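Local coordinates for protein homoserine O-acetyltransferase (Bacillus anthracis str. 'Ames Ancestor', PDB 3I1I) that probably transfers an acetyl group from acetyl-CoA to the hydroxyl of homoserine, an activating step toward methionine, using an alpha/beta hydrolase fold, at residues H149-P154 with E173-V178; I47-S52 with T91-N96. All blocks are in the same frame, centred on the assembly; numbering follows the deposited sequence.

Contact 1. Residues H149-P154 with E173-V178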
# COMPACT_ATOMS: atom_id res chain seq x y z
N HIS A 149 36.00 -6.16 16.61
CA HIS A 149 36.08 -7.62 16.50
C HIS A 149 34.98 -8.09 15.55
O HIS A 149 35.18 -9.03 14.79
CB HIS A 149 35.87 -8.26 17.89
CG HIS A 149 36.08 -9.74 17.93
ND1 HIS A 149 37.34 -10.32 17.99
CD2 HIS A 149 35.20 -10.76 17.94
CE1 HIS A 149 37.21 -11.64 18.00
NE2 HIS A 149 35.92 -11.93 17.97
N ALA A 150 33.83 -7.41 15.59
CA ALA A 150 32.70 -7.68 14.66
C ALA A 150 31.76 -6.50 14.62
O ALA A 150 31.65 -5.75 15.60
CB ALA A 150 31.88 -8.97 15.06
N VAL A 151 31.11 -6.36 13.47
CA VAL A 151 29.98 -5.48 13.31
C VAL A 151 28.82 -6.34 12.75
O VAL A 151 29.00 -7.19 11.91
CB VAL A 151 30.28 -4.29 12.39
CG1 VAL A 151 30.52 -4.77 10.94
CG2 VAL A 151 29.15 -3.27 12.45
N MSE A 152 27.63 -6.10 13.23
CA MSE A 152 26.51 -6.96 12.90
C MSE A 152 25.17 -6.33 13.19
O MSE A 152 25.08 -5.37 13.93
CB MSE A 152 26.62 -8.26 13.67
CG MSE A 152 26.70 -8.09 15.14
SE MSE A 152 27.19 -9.84 15.98
CE MSE A 152 25.66 -11.05 15.28
N GLY A 153 24.16 -6.90 12.57
CA GLY A 153 22.80 -6.45 12.70
C GLY A 153 21.83 -7.19 11.77
O GLY A 153 22.24 -7.82 10.76
N PRO A 154 20.53 -7.14 12.12
CA PRO A 154 19.51 -7.71 11.25
C PRO A 154 18.91 -6.63 10.41
O PRO A 154 18.72 -5.53 10.90
CB PRO A 154 18.48 -8.25 12.24
CG PRO A 154 18.50 -7.20 13.37
CD PRO A 154 19.99 -6.78 13.45
N GLU A 173 36.99 -6.67 11.55
CA GLU A 173 37.51 -8.03 11.46
C GLU A 173 36.50 -9.01 10.89
O GLU A 173 36.87 -9.94 10.15
CB GLU A 173 37.98 -8.51 12.81
CG GLU A 173 39.13 -7.66 13.33
CD GLU A 173 39.71 -8.15 14.64
OE1 GLU A 173 39.40 -9.27 15.10
OE2 GLU A 173 40.50 -7.38 15.20
N ARG A 174 35.24 -8.78 11.25
CA ARG A 174 34.17 -9.70 10.97
C ARG A 174 32.91 -8.93 10.76
O ARG A 174 32.61 -8.01 11.51
CB ARG A 174 33.96 -10.63 12.14
CG ARG A 174 35.14 -11.49 12.46
CD ARG A 174 34.90 -12.34 13.72
NE ARG A 174 36.13 -12.97 14.15
CZ ARG A 174 37.15 -12.33 14.71
NH1 ARG A 174 37.11 -11.01 14.97
NH2 ARG A 174 38.25 -13.00 15.04
N MSE A 175 32.12 -9.33 9.77
CA MSE A 175 30.80 -8.73 9.58
C MSE A 175 29.74 -9.83 9.52
O MSE A 175 29.92 -10.80 8.82
CB MSE A 175 30.79 -7.89 8.33
CG MSE A 175 29.53 -7.07 8.17
SE MSE A 175 28.21 -8.02 7.08
CE MSE A 175 29.11 -7.76 5.38
N ILE A 176 28.66 -9.69 10.27
CA ILE A 176 27.58 -10.68 10.23
C ILE A 176 26.33 -9.91 9.85
O ILE A 176 25.90 -9.00 10.55
CB ILE A 176 27.33 -11.36 11.59
CG1 ILE A 176 28.61 -12.02 12.12
CG2 ILE A 176 26.20 -12.38 11.46
CD1 ILE A 176 28.43 -12.83 13.42
N GLY A 177 25.75 -10.28 8.72
CA GLY A 177 24.60 -9.60 8.20
C GLY A 177 23.42 -10.56 8.24
O GLY A 177 23.37 -11.54 7.45
N VAL A 178 22.48 -10.28 9.14
CA VAL A 178 21.31 -11.13 9.33
C VAL A 178 20.08 -10.57 8.60
O VAL A 178 19.80 -9.36 8.63
CB VAL A 178 21.01 -11.29 10.84
CG1 VAL A 178 19.86 -12.34 11.05
CG2 VAL A 178 22.27 -11.71 11.58
O HOH W 1 39.78 -8.75 18.05

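Contact 2. Residues I47-S52 with T91-N96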
# COMPACT_ATOMS: atom_id res chain seq x y z
N ILE A 47 26.70 -3.57 17.33
CA ILE A 47 25.38 -4.07 16.90
C ILE A 47 24.61 -2.89 16.33
O ILE A 47 24.56 -1.81 16.92
CB ILE A 47 24.54 -4.57 18.11
CG1 ILE A 47 25.26 -5.66 18.91
CG2 ILE A 47 23.17 -5.13 17.65
CD1 ILE A 47 25.57 -6.89 18.17
N CYS A 48 23.97 -3.09 15.18
CA CYS A 48 23.19 -2.04 14.54
C CYS A 48 21.73 -2.45 14.54
O CYS A 48 21.42 -3.61 14.25
CB CYS A 48 23.66 -1.89 13.13
SG CYS A 48 25.43 -1.59 13.01
N HIS A 49 20.85 -1.50 14.81
CA HIS A 49 19.43 -1.80 14.96
C HIS A 49 18.59 -1.72 13.67
O HIS A 49 18.99 -1.09 12.70
CB HIS A 49 18.84 -1.02 16.14
CG HIS A 49 18.40 0.38 15.83
ND1 HIS A 49 17.32 0.67 15.02
CD2 HIS A 49 18.82 1.56 16.33
CE1 HIS A 49 17.13 1.98 15.00
NE2 HIS A 49 18.02 2.54 15.80
N TYR A 50 17.45 -2.40 13.68
CA TYR A 50 16.60 -2.48 12.50
C TYR A 50 15.55 -1.35 12.49
O TYR A 50 15.45 -0.59 13.45
CB TYR A 50 15.92 -3.88 12.36
CG TYR A 50 15.06 -4.31 13.51
CD1 TYR A 50 13.70 -4.00 13.55
CD2 TYR A 50 15.61 -4.99 14.60
CE1 TYR A 50 12.88 -4.38 14.63
CE2 TYR A 50 14.82 -5.38 15.69
CZ TYR A 50 13.45 -5.07 15.68
OH TYR A 50 12.67 -5.45 16.72
N PHE A 51 14.79 -1.29 11.39
CA PHE A 51 13.88 -0.17 11.01
C PHE A 51 13.22 0.56 12.16
O PHE A 51 13.47 1.73 12.37
CB PHE A 51 12.77 -0.70 10.03
CG PHE A 51 11.97 0.40 9.34
CD1 PHE A 51 12.24 0.77 8.05
CD2 PHE A 51 10.94 1.06 10.01
CE1 PHE A 51 11.53 1.78 7.43
CE2 PHE A 51 10.23 2.07 9.40
CZ PHE A 51 10.52 2.43 8.11
N SER A 52 12.38 -0.13 12.90
CA SER A 52 11.55 0.49 13.94
C SER A 52 12.11 0.38 15.36
O SER A 52 11.45 0.82 16.30
CB SER A 52 10.15 -0.15 13.94
OG SER A 52 10.35 -1.56 13.99
N THR A 91 23.77 1.66 18.96
CA THR A 91 23.46 3.08 18.85
C THR A 91 22.07 3.31 18.24
O THR A 91 21.57 2.46 17.51
CB THR A 91 24.52 3.78 17.95
OG1 THR A 91 24.41 3.28 16.61
CG2 THR A 91 25.96 3.55 18.45
N ASP A 92 21.47 4.46 18.51
CA ASP A 92 20.23 4.84 17.85
C ASP A 92 20.52 5.39 16.43
O ASP A 92 21.36 6.25 16.26
CB ASP A 92 19.50 5.96 18.60
CG ASP A 92 19.04 5.58 20.00
OD1 ASP A 92 18.58 4.44 20.22
OD2 ASP A 92 19.09 6.49 20.85
N ASN A 93 19.76 4.95 15.43
CA ASN A 93 19.90 5.43 14.08
C ASN A 93 19.33 6.84 13.92
O ASN A 93 18.39 7.24 14.64
CB ASN A 93 19.18 4.48 13.13
CG ASN A 93 19.79 3.12 13.12
OD1 ASN A 93 20.93 2.93 13.52
ND2 ASN A 93 19.03 2.14 12.62
N LEU A 94 19.90 7.61 12.99
CA LEU A 94 19.25 8.86 12.52
C LEU A 94 17.73 8.66 12.15
O LEU A 94 17.33 7.57 11.70
CB LEU A 94 19.96 9.39 11.27
CG LEU A 94 21.28 10.17 11.32
CD1 LEU A 94 21.81 10.28 9.88
CD2 LEU A 94 21.05 11.56 11.96
N CYS A 95 16.93 9.70 12.36
CA CYS A 95 15.50 9.65 12.13
C CYS A 95 14.79 8.46 12.80
O CYS A 95 13.83 7.90 12.24
CB CYS A 95 15.21 9.62 10.64
SG CYS A 95 15.92 11.02 9.78
N ASN A 96 15.26 8.08 14.00
CA ASN A 96 14.67 6.96 14.69
C ASN A 96 13.17 7.19 14.75
O ASN A 96 12.74 8.31 15.07
CB ASN A 96 15.25 6.81 16.10
CG ASN A 96 14.82 5.52 16.75
OD1 ASN A 96 13.70 5.41 17.25
ND2 ASN A 96 15.71 4.52 16.78
O HOH W 2 22.07 1.07 15.17
O HOH W 3 16.19 2.64 11.95

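Contact 1. Residues H149-P154 with E173-V178
The guanidinium of R174 lies flat against the imidazole of H149, with group centres 3.6 Å apart and planes inclined at 24°. The nitrogen facing the ring is NH1 of R174, 3.0 Å from the H149 ring plane and over its centre. The same NH1 donates to H149 O at 2.8 Å, with an N-H...O angle of 155° and the acceptor in the guanidinium plane, and it forms a salt bridge to E173 OE1 at 2.9 Å. H149 CG is anti to its backbone N (chi1 -174°), which sets the ring over NH1. Further bonds hold the group: R174 NH2 to R371 O, H149 NE2 to L369 O, and a water between H149 ND1 and E173 OE1.

Farther along, the backbones pair in parallel. V151 N donates to R174 O at 3.0 Å, V151 O accepts from I176 N, and G153 O accepts from V178 N; the bond from G153 N to I176 O is weak, at 3.4 Å. V151 and M175 share one sheet face, where V151 CG1 meets M175 CG at 3.7 Å beneath helix 156-167. On the other face the selenomethionine M152 and I176 lie side by side, M152 CE to I176 CD1 at 3.8 Å, covered by helix 362-370.

Strand 150-154, helix 156-167 and strand 174-178 form a beta-alpha-beta crossover of the alpha/beta hydrolase fold; G153 begins a sequence consistent with its nucleophile elbow.

Contact 2. Residues I47-S52 with T91-N96
H49 lays its imidazole over the carboxamide of N93, ring and amide planes only 18° apart, the two side chains meeting tip to tip. N93 ND2 stands 3.1 Å from the ring plane, displaced toward the rim on the CE1 side. The same ND2 donates to H49 O at 3.2 Å, approaching from above the carbonyl plane rather than along a lone pair, and a water links it to F51 O.

The ring nitrogens have distinct roles. ND1 donates to Y50 O at 2.7 Å, with the acceptor in the ring plane, whereas NE2 accepts from the backbone N of N93 at 3.0 Å and 166°, a straight bond that is tilted from the ring plane. This pattern is consistent with a neutral ring protonated on ND1. H49 CG stands between its own backbone N and carbonyl carbon (chi1 84°), a turn that carries the ring across to 91-96. At the ring edge, CD2 comes within 3.1 Å of T91 O. A second water, bound to H49 N, T91 O and N93 OD1, bridges the two backbones and also donates to the oxygen end of the N93 amide.

The contact lies just beyond strand 44-48 and strand 87-91, neighbours in the central sheet. Helix 129-142 packs on C48, T91 and N93, the loop residue W70 touches H49, and helix 277-289 packs against F51 and C95.

In the fold
Contact 2 comes first along the chain and closes before contact 1 opens; their centres are 15 Å apart. Both reach the central mixed sheet, where strand order runs 87-91, 44-48, 150-154, 174-178, so the two meet directly at the seam of strands 44-48 and 150-154. There M152 O and C48 N, 2.8 Å apart, probably hydrogen-bond, and P154 abuts C48 and Y50. Contact 1 is sheet pairing itself, whereas contact 2 joins the loops that leave two of its strands. The 49-52 loop passes beside P154, just before the probable nucleophile elbow, where alpha/beta hydrolases commonly have their oxyanion-hole loop; this is consistent with an active site nearby.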